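Local coordinates for translation initiation factor eIF2 assembly protein (Schizosaccharomyces pombe, PDB 4ZGP) that acts as an ATP-dependent chaperone of the ATP-grasp fold that binds the gamma subunit of eIF2 so that it can assemble with the alpha and beta subunits, at residues S191-C196 and W255-N260; S229-K234 and F245-H250; C223-I228 and P286-I291; S36-S39 and L44-K47. All coordinates share one frame; numbering follows the deposited sequence. Where two conformers were deposited one is given.

Contact 1: residues S191-C196 and W255-N260; sequences STEFRC and WLIDIN. With ADP (adenosine-5'-diphosphate), chain C.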
loop_
_atom_site.group_PDB
_atom_site.type_symbol
_atom_site.label_atom_id
_atom_site.label_comp_id
_atom_site.label_asym_id
_atom_site.label_seq_id
_atom_site.Cartn_x
_atom_site.Cartn_y
_atom_site.Cartn_z
ATOM N N SER A 191 3.302 5.545 -14.557
ATOM C CA SER A 191 2.941 6.955 -14.674
ATOM C C SER A 191 1.438 7.194 -14.664
ATOM O O SER A 191 1.006 8.338 -14.714
ATOM C CB SER A 191 3.535 7.564 -15.952
ATOM O OG SER A 191 4.956 7.547 -15.933
ATOM N N THR A 192 0.627 6.141 -14.634
ATOM C CA THR A 192 -0.810 6.379 -14.480
ATOM C C THR A 192 -1.287 5.870 -13.114
ATOM O O THR A 192 -2.461 5.495 -12.945
ATOM C CB THR A 192 -1.641 5.757 -15.615
ATOM O OG1 THR A 192 -1.504 4.343 -15.589
ATOM C CG2 THR A 192 -1.164 6.283 -16.988
ATOM N N GLU A 193 -0.365 5.893 -12.157
ATOM C CA GLU A 193 -0.734 5.662 -10.770
ATOM C C GLU A 193 -0.711 6.991 -10.021
ATOM O O GLU A 193 0.127 7.858 -10.288
ATOM C CB GLU A 193 0.191 4.645 -10.100
ATOM C CG GLU A 193 -0.554 3.759 -9.113
ATOM C CD GLU A 193 0.311 3.222 -8.003
ATOM O OE1 GLU A 193 1.519 2.993 -8.240
ATOM O OE2 GLU A 193 -0.230 3.033 -6.896
ATOM N N PHE A 194 -1.652 7.153 -9.097
ATOM C CA PHE A 194 -1.770 8.428 -8.381
ATOM C C PHE A 194 -1.904 8.198 -6.886
ATOM O O PHE A 194 -2.392 7.160 -6.450
ATOM C CB PHE A 194 -2.986 9.235 -8.875
ATOM C CG PHE A 194 -2.942 9.551 -10.337
ATOM C CD1 PHE A 194 -2.295 10.695 -10.789
ATOM C CD2 PHE A 194 -3.507 8.678 -11.265
ATOM C CE1 PHE A 194 -2.225 10.990 -12.161
ATOM C CE2 PHE A 194 -3.456 8.977 -12.650
ATOM C CZ PHE A 194 -2.821 10.129 -13.086
ATOM N N ARG A 195 -1.511 9.201 -6.112
ATOM C CA ARG A 195 -1.732 9.179 -4.677
ATOM C C ARG A 195 -2.714 10.295 -4.342
ATOM O O ARG A 195 -2.534 11.419 -4.788
ATOM C CB ARG A 195 -0.421 9.357 -3.927
ATOM C CG ARG A 195 -0.611 9.465 -2.416
ATOM C CD ARG A 195 0.628 9.018 -1.655
ATOM N NE ARG A 195 0.848 7.577 -1.750
ATOM C CZ ARG A 195 1.825 6.930 -1.124
ATOM N NH1 ARG A 195 2.691 7.609 -0.384
ATOM N NH2 ARG A 195 1.939 5.599 -1.241
ATOM N N CYS A 196 -3.741 9.969 -3.555
ATOM C CA CYS A 196 -4.944 10.795 -3.445
ATOM C C CYS A 196 -5.245 11.047 -1.982
ATOM O O CYS A 196 -5.352 10.125 -1.167
ATOM C CB CYS A 196 -6.138 10.122 -4.126
ATOM S SG CYS A 196 -5.781 9.513 -5.812
ATOM N N TRP A 255 -8.432 1.535 -10.368
ATOM C CA TRP A 255 -8.257 0.447 -9.431
ATOM C C TRP A 255 -7.703 0.984 -8.134
ATOM O O TRP A 255 -6.688 1.662 -8.145
ATOM C CB TRP A 255 -7.279 -0.589 -9.975
ATOM C CG TRP A 255 -7.728 -1.205 -11.229
ATOM C CD1 TRP A 255 -7.592 -0.698 -12.493
ATOM C CD2 TRP A 255 -8.395 -2.457 -11.361
ATOM N NE1 TRP A 255 -8.151 -1.559 -13.406
ATOM C CE2 TRP A 255 -8.637 -2.657 -12.739
ATOM C CE3 TRP A 255 -8.805 -3.440 -10.448
ATOM C CZ2 TRP A 255 -9.279 -3.799 -13.227
ATOM C CZ3 TRP A 255 -9.437 -4.576 -10.935
ATOM C CH2 TRP A 255 -9.671 -4.743 -12.314
ATOM N N LEU A 256 -8.330 0.640 -7.019
ATOM C CA LEU A 256 -7.748 0.961 -5.715
ATOM C C LEU A 256 -6.514 0.108 -5.452
ATOM O O LEU A 256 -6.580 -1.107 -5.541
ATOM C CB LEU A 256 -8.796 0.741 -4.613
ATOM C CG LEU A 256 -8.312 0.952 -3.179
ATOM C CD1 LEU A 256 -8.042 2.447 -2.921
ATOM C CD2 LEU A 256 -9.365 0.440 -2.191
ATOM N N ILE A 257 -5.384 0.720 -5.114
ATOM C CA ILE A 257 -4.162 -0.051 -4.894
ATOM C C ILE A 257 -3.792 -0.146 -3.418
ATOM O O ILE A 257 -3.347 -1.190 -2.944
ATOM C CB ILE A 257 -2.977 0.553 -5.697
ATOM C CG1 ILE A 257 -3.303 0.532 -7.195
ATOM C CG2 ILE A 257 -1.670 -0.175 -5.401
ATOM C CD1 ILE A 257 -3.515 -0.887 -7.760
ATOM N N ASP A 258 -4.001 0.934 -2.664
ATOM C CA ASP A 258 -3.636 0.894 -1.254
ATOM C C ASP A 258 -4.357 2.016 -0.526
ATOM O O ASP A 258 -4.828 2.958 -1.153
ATOM C CB ASP A 258 -2.116 1.034 -1.075
ATOM C CG ASP A 258 -1.616 0.501 0.276
ATOM O OD1 ASP A 258 -2.366 -0.158 1.023
ATOM O OD2 ASP A 258 -0.439 0.729 0.585
ATOM N N ILE A 259 -4.452 1.876 0.787
ATOM C CA ILE A 259 -4.995 2.931 1.643
ATOM C C ILE A 259 -4.003 3.097 2.794
ATOM O O ILE A 259 -3.570 2.120 3.403
ATOM C CB ILE A 259 -6.434 2.608 2.164
ATOM C CG1 ILE A 259 -7.431 2.462 0.998
ATOM C CG2 ILE A 259 -6.927 3.738 3.109
ATOM C CD1 ILE A 259 -8.880 2.220 1.411
ATOM N N ASN A 260 -3.626 4.338 3.087
ATOM C CA ASN A 260 -2.648 4.633 4.121
ATOM C C ASN A 260 -3.128 5.751 5.050
ATOM O O ASN A 260 -4.019 6.491 4.675
ATOM C CB ASN A 260 -1.334 5.050 3.483
ATOM C CG ASN A 260 -0.621 3.888 2.849
ATOM O OD1 ASN A 260 -0.190 2.978 3.542
ATOM N ND2 ASN A 260 -0.493 3.913 1.536
HETATM P PB ADP C . 2.714 1.396 -1.012
HETATM O O1B ADP C . 1.336 2.012 -0.824
HETATM O O2B ADP C . 3.323 0.848 0.266
HETATM O O3B ADP C . 3.586 2.272 -1.887
HETATM P PA ADP C . 1.519 -0.231 -3.091
HETATM O O1A ADP C . 0.702 1.019 -3.305
HETATM O O2A ADP C . 0.886 -1.597 -2.887
HETATM O O3A ADP C . 2.513 0.009 -1.839
HETATM O "O5'" ADP C . 2.509 -0.346 -4.350
HETATM C "C5'" ADP C . 3.889 0.011 -4.282
HETATM C "C4'" ADP C . 4.363 0.000 -5.725
HETATM O "O4'" ADP C . 4.503 -1.352 -6.165
HETATM C "C3'" ADP C . 3.326 0.643 -6.631
HETATM O "O3'" ADP C . 3.687 1.990 -6.955
HETATM C "C2'" ADP C . 3.281 -0.231 -7.867
HETATM O "O2'" ADP C . 4.044 0.343 -8.932
HETATM C "C1'" ADP C . 3.918 -1.543 -7.457
HETATM N N9 ADP C . 2.834 -2.551 -7.352
HETATM C C8 ADP C . 1.964 -2.655 -6.324
HETATM N N7 ADP C . 1.091 -3.679 -6.530
HETATM C C5 ADP C . 1.405 -4.250 -7.716
HETATM C C6 ADP C . 0.887 -5.382 -8.519
HETATM N N6 ADP C . -0.168 -6.105 -8.060
HETATM N N1 ADP C . 1.497 -5.659 -9.703
HETATM C C2 ADP C . 2.551 -4.928 -10.128
HETATM N N3 ADP C . 3.075 -3.886 -9.449
HETATM C C4 ADP C . 2.555 -3.505 -8.252
#

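Contact 2: residues S229-K234 and F245-H250; sequences SDLLKK and FDVYIH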
loop_
_atom_site.group_PDB
_atom_site.type_symbol
_atom_site.label_atom_id
_atom_site.label_comp_id
_atom_site.label_asym_id
_atom_site.label_seq_id
_atom_site.Cartn_x
_atom_site.Cartn_y
_atom_site.Cartn_z
ATOM N N SER A 229 -12.433 10.844 -8.331
ATOM C CA SER A 229 -13.599 11.338 -7.593
ATOM C C SER A 229 -14.670 10.250 -7.473
ATOM O O SER A 229 -15.254 10.018 -6.411
ATOM C CB SER A 229 -14.167 12.575 -8.306
ATOM O OG SER A 229 -15.163 13.222 -7.545
ATOM N N ASP A 230 -14.945 9.602 -8.596
ATOM C CA ASP A 230 -15.933 8.526 -8.618
ATOM C C ASP A 230 -15.529 7.361 -7.724
ATOM O O ASP A 230 -16.372 6.785 -7.030
ATOM C CB ASP A 230 -16.145 8.023 -10.041
ATOM C CG ASP A 230 -16.948 8.994 -10.901
ATOM O OD1 ASP A 230 -17.581 9.929 -10.349
ATOM O OD2 ASP A 230 -16.940 8.810 -12.135
ATOM N N LEU A 231 -14.248 7.001 -7.741
ATOM C CA LEU A 231 -13.776 5.928 -6.861
ATOM C C LEU A 231 -13.963 6.320 -5.386
ATOM O O LEU A 231 -14.425 5.518 -4.583
ATOM C CB LEU A 231 -12.305 5.581 -7.144
ATOM C CG LEU A 231 -11.659 4.508 -6.272
ATOM C CD1 LEU A 231 -12.486 3.236 -6.331
ATOM C CD2 LEU A 231 -10.226 4.207 -6.717
ATOM N N LEU A 232 -13.630 7.560 -5.037
ATOM C CA LEU A 232 -13.742 7.986 -3.648
ATOM C C LEU A 232 -15.184 7.847 -3.151
ATOM O O LEU A 232 -15.409 7.516 -1.993
ATOM C CB LEU A 232 -13.253 9.437 -3.465
ATOM C CG LEU A 232 -13.450 10.025 -2.054
ATOM C CD1 LEU A 232 -12.744 9.232 -0.912
ATOM C CD2 LEU A 232 -13.026 11.510 -2.034
ATOM N N LYS A 233 -16.160 8.073 -4.029
ATOM C CA LYS A 233 -17.558 7.884 -3.634
ATOM C C LYS A 233 -17.823 6.441 -3.246
ATOM O O LYS A 233 -18.697 6.151 -2.417
ATOM C CB LYS A 233 -18.515 8.284 -4.754
ATOM C CG LYS A 233 -18.552 9.769 -5.033
ATOM C CD LYS A 233 -19.428 10.043 -6.254
ATOM C CE LYS A 233 -19.530 11.539 -6.544
ATOM N NZ LYS A 233 -18.216 12.141 -6.926
ATOM N N LYS A 234 -17.066 5.533 -3.845
ATOM C CA LYS A 234 -17.231 4.109 -3.540
ATOM C C LYS A 234 -16.443 3.657 -2.303
ATOM O O LYS A 234 -16.518 2.488 -1.908
ATOM C CB LYS A 234 -16.815 3.266 -4.747
ATOM C CG LYS A 234 -17.767 3.406 -5.930
ATOM C CD LYS A 234 -17.225 2.670 -7.136
ATOM C CE LYS A 234 -17.947 3.073 -8.395
ATOM N NZ LYS A 234 -17.149 2.671 -9.582
ATOM N N PHE A 245 -5.289 7.374 -0.422
ATOM C CA PHE A 245 -5.463 6.133 -1.189
ATOM C C PHE A 245 -4.685 6.203 -2.489
ATOM O O PHE A 245 -4.539 7.274 -3.065
ATOM C CB PHE A 245 -6.965 5.800 -1.411
ATOM C CG PHE A 245 -7.742 6.748 -2.303
ATOM C CD1 PHE A 245 -8.314 7.899 -1.799
ATOM C CD2 PHE A 245 -8.016 6.414 -3.619
ATOM C CE1 PHE A 245 -9.083 8.731 -2.620
ATOM C CE2 PHE A 245 -8.783 7.238 -4.444
ATOM C CZ PHE A 245 -9.307 8.397 -3.955
ATOM N N ASP A 246 -4.111 5.064 -2.903
ATOM C CA ASP A 246 -3.351 5.009 -4.151
ATOM C C ASP A 246 -4.234 4.376 -5.203
ATOM O O ASP A 246 -4.997 3.455 -4.906
ATOM C CB ASP A 246 -2.047 4.208 -4.001
ATOM C CG ASP A 246 -1.034 4.904 -3.099
ATOM O OD1 ASP A 246 -1.138 6.135 -2.911
ATOM O OD2 ASP A 246 -0.145 4.224 -2.569
ATOM N N VAL A 247 -4.170 4.892 -6.425
ATOM C CA VAL A 247 -5.019 4.382 -7.496
ATOM C C VAL A 247 -4.222 4.146 -8.760
ATOM O O VAL A 247 -3.274 4.854 -9.034
ATOM C CB VAL A 247 -6.158 5.341 -7.825
ATOM C CG1 VAL A 247 -7.079 5.403 -6.690
ATOM C CG2 VAL A 247 -5.619 6.728 -8.159
ATOM N N TYR A 248 -4.618 3.117 -9.500
ATOM C CA TYR A 248 -4.038 2.838 -10.799
ATOM C C TYR A 248 -5.149 3.013 -11.829
ATOM O O TYR A 248 -6.205 2.395 -11.726
ATOM C CB TYR A 248 -3.465 1.424 -10.854
ATOM C CG TYR A 248 -2.929 1.076 -12.230
ATOM C CD1 TYR A 248 -1.965 1.864 -12.837
ATOM C CD2 TYR A 248 -3.376 -0.060 -12.903
ATOM C CE1 TYR A 248 -1.465 1.543 -14.111
ATOM C CE2 TYR A 248 -2.870 -0.399 -14.172
ATOM C CZ TYR A 248 -1.921 0.410 -14.767
ATOM O OH TYR A 248 -1.424 0.088 -16.025
ATOM N N ILE A 249 -4.929 3.877 -12.810
ATOM C CA ILE A 249 -5.982 4.162 -13.780
ATOM C C ILE A 249 -5.512 3.690 -15.135
ATOM O O ILE A 249 -4.477 4.105 -15.620
ATOM C CB ILE A 249 -6.350 5.655 -13.807
ATOM C CG1 ILE A 249 -6.882 6.063 -12.429
ATOM C CG2 ILE A 249 -7.425 5.923 -14.875
ATOM C CD1 ILE A 249 -7.252 7.543 -12.282
ATOM N N HIS A 250 -6.274 2.784 -15.724
ATOM C CA HIS A 250 -5.844 2.137 -16.946
ATOM C C HIS A 250 -7.077 1.888 -17.801
ATOM O O HIS A 250 -8.052 1.317 -17.330
ATOM C CB HIS A 250 -5.112 0.834 -16.630
ATOM C CG HIS A 250 -4.612 0.112 -17.840
ATOM N ND1 HIS A 250 -3.562 0.576 -18.602
ATOM C CD2 HIS A 250 -5.005 -1.052 -18.411
ATOM C CE1 HIS A 250 -3.334 -0.267 -19.596
ATOM N NE2 HIS A 250 -4.200 -1.260 -19.503
#

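Contact 3: residues C223-I228 and P286-I291; sequences CYEKLI and PEIRLI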
loop_
_atom_site.group_PDB
_atom_site.type_symbol
_atom_site.label_atom_id
_atom_site.label_comp_id
_atom_site.label_asym_id
_atom_site.label_seq_id
_atom_site.Cartn_x
_atom_site.Cartn_y
_atom_site.Cartn_z
ATOM N N CYS A 223 -10.263 13.901 -16.983
ATOM C CA CYS A 223 -10.723 12.517 -17.034
ATOM C C CYS A 223 -10.200 11.752 -15.810
ATOM O O CYS A 223 -10.972 11.070 -15.127
ATOM C CB CYS A 223 -10.270 11.850 -18.335
ATOM S SG CYS A 223 -10.862 10.162 -18.558
ATOM N N TYR A 224 -8.906 11.886 -15.518
ATOM C CA TYR A 224 -8.338 11.215 -14.340
ATOM C C TYR A 224 -9.010 11.679 -13.056
ATOM O O TYR A 224 -9.329 10.863 -12.193
ATOM C CB TYR A 224 -6.821 11.446 -14.239
ATOM C CG TYR A 224 -6.030 10.647 -15.244
ATOM C CD1 TYR A 224 -6.007 9.262 -15.184
ATOM C CD2 TYR A 224 -5.297 11.269 -16.250
ATOM C CE1 TYR A 224 -5.295 8.510 -16.099
ATOM C CE2 TYR A 224 -4.575 10.519 -17.174
ATOM C CZ TYR A 224 -4.582 9.138 -17.090
ATOM O OH TYR A 224 -3.878 8.364 -17.992
ATOM N N GLU A 225 -9.233 12.990 -12.944
ATOM C CA GLU A 225 -9.849 13.551 -11.758
ATOM C C GLU A 225 -11.240 12.972 -11.537
ATOM O O GLU A 225 -11.592 12.604 -10.412
ATOM C CB GLU A 225 -9.922 15.081 -11.846
ATOM C CG GLU A 225 -10.603 15.704 -10.635
ATOM C CD GLU A 225 -10.752 17.212 -10.750
ATOM O OE1 GLU A 225 -11.411 17.809 -9.875
ATOM O OE2 GLU A 225 -10.212 17.797 -11.710
ATOM N N LYS A 226 -12.023 12.882 -12.611
ATOM C CA LYS A 226 -13.387 12.358 -12.507
ATOM C C LYS A 226 -13.373 10.900 -12.070
ATOM O O LYS A 226 -14.168 10.502 -11.233
ATOM C CB LYS A 226 -14.136 12.503 -13.844
ATOM C CG LYS A 226 -15.481 11.805 -13.889
ATOM C CD LYS A 226 -16.446 12.328 -12.829
ATOM C CE LYS A 226 -17.898 11.961 -13.156
ATOM N NZ LYS A 226 -18.055 10.540 -13.585
ATOM N N LEU A 227 -12.477 10.105 -12.636
ATOM C CA LEU A 227 -12.381 8.696 -12.238
ATOM C C LEU A 227 -11.941 8.528 -10.767
ATOM O O LEU A 227 -12.422 7.632 -10.071
ATOM C CB LEU A 227 -11.418 7.948 -13.145
ATOM C CG LEU A 227 -11.885 7.787 -14.591
ATOM C CD1 LEU A 227 -10.804 7.118 -15.430
ATOM C CD2 LEU A 227 -13.199 7.010 -14.654
ATOM N N ILE A 228 -11.048 9.396 -10.301
ATOM C CA ILE A 228 -10.598 9.355 -8.899
ATOM C C ILE A 228 -11.727 9.778 -7.961
ATOM O O ILE A 228 -11.935 9.159 -6.916
ATOM C CB ILE A 228 -9.352 10.246 -8.682
ATOM C CG1 ILE A 228 -8.154 9.624 -9.423
ATOM C CG2 ILE A 228 -9.020 10.401 -7.200
ATOM C CD1 ILE A 228 -6.875 10.481 -9.463
ATOM N N PRO A 286 -9.892 19.785 -6.227
ATOM C CA PRO A 286 -8.672 19.341 -5.557
ATOM C C PRO A 286 -7.448 19.968 -6.202
ATOM O O PRO A 286 -7.503 20.294 -7.394
ATOM C CB PRO A 286 -8.675 17.829 -5.789
ATOM C CG PRO A 286 -9.350 17.681 -7.120
ATOM C CD PRO A 286 -10.449 18.739 -7.101
ATOM N N GLU A 287 -6.362 20.097 -5.446
ATOM C CA GLU A 287 -5.078 20.446 -6.049
ATOM C C GLU A 287 -4.540 19.250 -6.796
ATOM O O GLU A 287 -4.578 18.144 -6.285
ATOM C CB GLU A 287 -4.056 20.880 -5.004
ATOM C CG GLU A 287 -4.197 22.325 -4.568
ATOM C CD GLU A 287 -2.957 22.838 -3.851
ATOM O OE1 GLU A 287 -1.828 22.451 -4.227
ATOM O OE2 GLU A 287 -3.114 23.629 -2.901
ATOM N N ILE A 288 -4.011 19.467 -7.992
ATOM C CA ILE A 288 -3.475 18.359 -8.772
ATOM C C ILE A 288 -2.034 18.639 -9.145
ATOM O O ILE A 288 -1.735 19.694 -9.706
ATOM C CB ILE A 288 -4.304 18.129 -10.023
ATOM C CG1 ILE A 288 -5.766 17.876 -9.640
ATOM C CG2 ILE A 288 -3.711 16.988 -10.851
ATOM C CD1 ILE A 288 -6.716 17.897 -10.833
ATOM N N ARG A 289 -1.127 17.729 -8.811
ATOM C CA ARG A 289 0.260 17.917 -9.228
ATOM C C ARG A 289 0.793 16.767 -10.047
ATOM O O ARG A 289 0.597 15.608 -9.715
ATOM C CB ARG A 289 1.156 18.144 -8.028
ATOM C CG ARG A 289 0.868 19.469 -7.372
ATOM C CD ARG A 289 1.747 19.724 -6.194
ATOM N NE ARG A 289 1.266 20.922 -5.509
ATOM C CZ ARG A 289 1.741 21.373 -4.363
ATOM N NH1 ARG A 289 2.741 20.754 -3.759
ATOM N NH2 ARG A 289 1.208 22.469 -3.823
ATOM N N LEU A 290 1.476 17.111 -11.128
ATOM C CA LEU A 290 2.103 16.126 -11.985
ATOM C C LEU A 290 3.585 16.434 -12.040
ATOM O O LEU A 290 3.990 17.554 -11.750
ATOM C CB LEU A 290 1.510 16.171 -13.397
ATOM C CG LEU A 290 -0.013 16.152 -13.462
ATOM C CD1 LEU A 290 -0.501 16.431 -14.878
ATOM C CD2 LEU A 290 -0.512 14.798 -12.940
ATOM N N ILE A 291 4.390 15.442 -12.408
ATOM C CA ILE A 291 5.824 15.664 -12.580
ATOM C C ILE A 291 6.048 16.642 -13.747
ATOM O O ILE A 291 5.515 16.441 -14.830
ATOM C CB ILE A 291 6.562 14.332 -12.837
ATOM C CG1 ILE A 291 6.438 13.406 -11.615
ATOM C CG2 ILE A 291 8.029 14.572 -13.201
ATOM C CD1 ILE A 291 7.265 13.846 -10.416
#

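Contact 4: residues S36-S39 and L44-K47; sequences SWYS and LTPK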
loop_
_atom_site.group_PDB
_atom_site.type_symbol
_atom_site.label_atom_id
_atom_site.label_comp_id
_atom_site.label_asym_id
_atom_site.label_seq_id
_atom_site.Cartn_x
_atom_site.Cartn_y
_atom_site.Cartn_z
ATOM N N SER A 36 -8.130 -5.326 6.445
ATOM C CA SER A 36 -9.268 -4.514 6.852
ATOM C C SER A 36 -9.948 -3.843 5.663
ATOM O O SER A 36 -11.157 -3.697 5.650
ATOM C CB SER A 36 -8.849 -3.458 7.887
ATOM O OG SER A 36 -8.370 -4.075 9.071
ATOM N N TRP A 37 -9.206 -3.423 4.653
ATOM C CA TRP A 37 -9.897 -2.710 3.591
ATOM C C TRP A 37 -10.112 -3.554 2.349
ATOM O O TRP A 37 -10.997 -3.253 1.537
ATOM C CB TRP A 37 -9.168 -1.399 3.257
ATOM C CG TRP A 37 -7.746 -1.508 2.778
ATOM C CD1 TRP A 37 -6.614 -1.337 3.523
ATOM C CD2 TRP A 37 -7.308 -1.783 1.446
ATOM N NE1 TRP A 37 -5.505 -1.500 2.745
ATOM C CE2 TRP A 37 -5.894 -1.774 1.462
ATOM C CE3 TRP A 37 -7.968 -2.060 0.245
ATOM C CZ2 TRP A 37 -5.128 -2.033 0.327
ATOM C CZ3 TRP A 37 -7.200 -2.306 -0.890
ATOM C CH2 TRP A 37 -5.795 -2.295 -0.835
ATOM N N TYR A 38 -9.340 -4.625 2.203
ATOM C CA TYR A 38 -9.492 -5.484 1.021
ATOM C C TYR A 38 -10.898 -6.068 1.015
ATOM O O TYR A 38 -11.545 -6.131 -0.020
ATOM C CB TYR A 38 -8.451 -6.609 0.988
ATOM C CG TYR A 38 -8.614 -7.504 -0.223
ATOM C CD1 TYR A 38 -8.242 -7.061 -1.485
ATOM C CD2 TYR A 38 -9.166 -8.776 -0.111
ATOM C CE1 TYR A 38 -8.402 -7.874 -2.604
ATOM C CE2 TYR A 38 -9.333 -9.586 -1.227
ATOM C CZ TYR A 38 -8.951 -9.124 -2.470
ATOM O OH TYR A 38 -9.099 -9.911 -3.600
ATOM N N SER A 39 -11.338 -6.467 2.207
ATOM C CA SER A 39 -12.692 -6.925 2.497
ATOM C C SER A 39 -13.754 -5.930 2.045
ATOM O O SER A 39 -14.681 -6.284 1.321
ATOM C CB SER A 39 -12.822 -7.165 4.001
ATOM O OG SER A 39 -12.098 -6.145 4.690
ATOM N N LEU A 44 -13.102 -3.383 -6.167
ATOM C CA LEU A 44 -12.425 -2.195 -6.710
ATOM C C LEU A 44 -10.917 -2.361 -6.835
ATOM O O LEU A 44 -10.231 -1.489 -7.363
ATOM C CB LEU A 44 -12.713 -0.978 -5.815
ATOM C CG LEU A 44 -14.173 -0.748 -5.413
ATOM C CD1 LEU A 44 -14.239 0.297 -4.303
ATOM C CD2 LEU A 44 -14.998 -0.290 -6.596
ATOM N N THR A 45 -10.401 -3.488 -6.372
ATOM C CA THR A 45 -8.973 -3.622 -6.135
ATOM C C THR A 45 -8.488 -4.912 -6.782
ATOM O O THR A 45 -9.251 -5.876 -6.904
ATOM C CB THR A 45 -8.659 -3.593 -4.597
ATOM O OG1 THR A 45 -7.245 -3.540 -4.364
ATOM C CG2 THR A 45 -9.220 -4.815 -3.930
ATOM N N PRO A 46 -7.241 -4.924 -7.248
ATOM C CA PRO A 46 -6.789 -6.144 -7.932
ATOM C C PRO A 46 -6.788 -7.358 -7.017
ATOM O O PRO A 46 -6.600 -7.255 -5.800
ATOM C CB PRO A 46 -5.376 -5.784 -8.383
ATOM C CG PRO A 46 -5.399 -4.268 -8.514
ATOM C CD PRO A 46 -6.240 -3.846 -7.333
ATOM N N LYS A 47 -7.024 -8.525 -7.613
ATOM C CA LYS A 47 -7.174 -9.744 -6.830
ATOM C C LYS A 47 -5.981 -10.028 -5.917
ATOM O O LYS A 47 -4.821 -9.780 -6.275
ATOM C CB LYS A 47 -7.401 -10.941 -7.769
ATOM C CG LYS A 47 -7.739 -12.233 -7.047
ATOM C CD LYS A 47 -8.039 -13.361 -8.045
ATOM C CE LYS A 47 -8.532 -14.624 -7.336
ATOM N NZ LYS A 47 -8.355 -15.838 -8.189
HETATM O O HOH W 1 -10.130 -8.197 -5.803
#

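Contact 1: residues S191-C196 and W255-N260
The guanidinium of R195 has the ADP oxygen O1B at its edge, near its plane, while the amide nitrogen of N260 approaches it obliquely. R195 NH2 lies 4.1 Å from N260 ND2, and that ND2 stands 3.5 Å from O1B, so both strands bring a side chain to the beta-phosphate. D258 comes closer, its OD2 2.6 Å from O1B; D258 and N260 probably bind magnesium as well. I257 keeps CG1 beside the backbone N (chi1 -60°), leaving its CG2 3.4 Å from ADP O1A and 3.8 Å from E193 OE2. In one of its two deposited conformers, E193 accepts a hydrogen bond from ribose O3' at OE1 (2.7 Å) and turns OE2 to R209, its salt-bridge partner. D246, salt-bridged to R195 NE, comes from strand 243-250, which separates the two strands in the sheet. I257 and D258 both face D246 in a classic beta bulge. W37 of helix 34-40 packs against D258, and K115 of strand 112-115 forms a salt bridge with its OD1.

Contact 2: residues S229-K234 and F245-H250
Helix 229-233 runs across strand 245-250 at 127°, the axes 10.8 Å apart at their closest; L231 meets F245 and V247, and L232 meets F245. The F245 ring stands up from the strand towards the helix, its CG placed between the backbone N and the carbonyl carbon (chi1 67°). L231 CD2 lies 4.1 Å from CE2 of F245 and L232 CD1 4.1 Å from CE1 of the same ring, both approaching obliquely. L232 CB also lies near F245 CZ, its side chain directed roughly perpendicular to that of F245. The same L231 CD2 also packs against V247 CG1, the two side chains running in opposing directions, though V247 has two deposited conformers. The packing is purely apolar, and I228, one turn earlier, extends it over F245. Alternate residues of the strand look the other way: D246 faces ADP and forms a salt bridge with R209. A helix backing a largely antiparallel sheet whose other face carries the nucleotide is consistent with the alpha+beta ATP-grasp fold.

Contact 3: residues C223-I228 and P286-I291
Helix 221-233 meets the edge strand 287-289 of the five-stranded sheet here, and E225 makes the contact with P286 and I288. E225 runs out fully extended, CG anti to the backbone N (chi1 178°) and chi2 -177°, which carries its carboxylate clear of the helix to the start of the strand. There OE1 sits 3.1 Å from P286 CD and 3.4 Å from P286 CG, at the CD-CG edge of the ring, the two side chains meeting head-on. The other oxygen, OE2, touches I288 CD1 at 3.6 Å, the isoleucine lying crosswise to the glutamate. These are oxygen-to-carbon contacts; next to the ring nitrogen, CD of P286 is probably slightly positive, which would make the close approach of OE1 easier. F206 of strand 202-208 touches both E225 and I288. Near the surface, the contact packs a helix over the border strand of the mixed sheet in this ATP-grasp protein, where strand 287-289 runs parallel to 202-208.

Contact 4: residues S36-S39 and L44-K47
T45 faces two aromatic rings of helix 34-40, turning its hydroxyl to W37 and its methyl to Y38. The hydroxyl oxygen OG1 lies in the plane of the indole at its edge, 3.7 Å from W37 CZ3. Its own hydrogen bond goes to the carbonyl oxygen of L256. With OG1 anti to the backbone N (chi1 -172°), CG2 falls on the Y38 side, 3.4 Å from Y38 CE1, and approaches that ring obliquely. The carbonyl oxygen of P46 reaches the edge of the tyrosine, 3.7 Å from CE1. Beyond it, the phenol oxygen passes K47 and binds a water at 3.0 Å from Y38 OH; this water donates to T45 O (2.7 Å), bridging the helix to the loop. Y38 OH is also hydrogen-bonded to the backbone N of A48, which helps fix the ring's far end. The loop 44-47 runs between helix 34-40 and strand 253-261, with W37 packed on L256 and P46 on W255 and I257, before entering strand 48-51.

From the N terminus, contact 4 comes first and is complete before the others begin: it folds loop 44-47 back on helix 34-40. This loop later receives strand 253-261, the backbone of L44 bonding to that of L256, so contact 4 adjoins contact 1. Contact 1 opens at 191-196 and closes at 255-260; contact 3 opens between them, at 223-228, and closes only at 286-291, so the two loops cross. The short loop of contact 2, from 229-234 to 245-250, falls within both. Contacts 2 and 3 share helix 221-233, pinning it to an inner strand of the sheet and to its edge strand, while contact 1 occupies the nucleotide side.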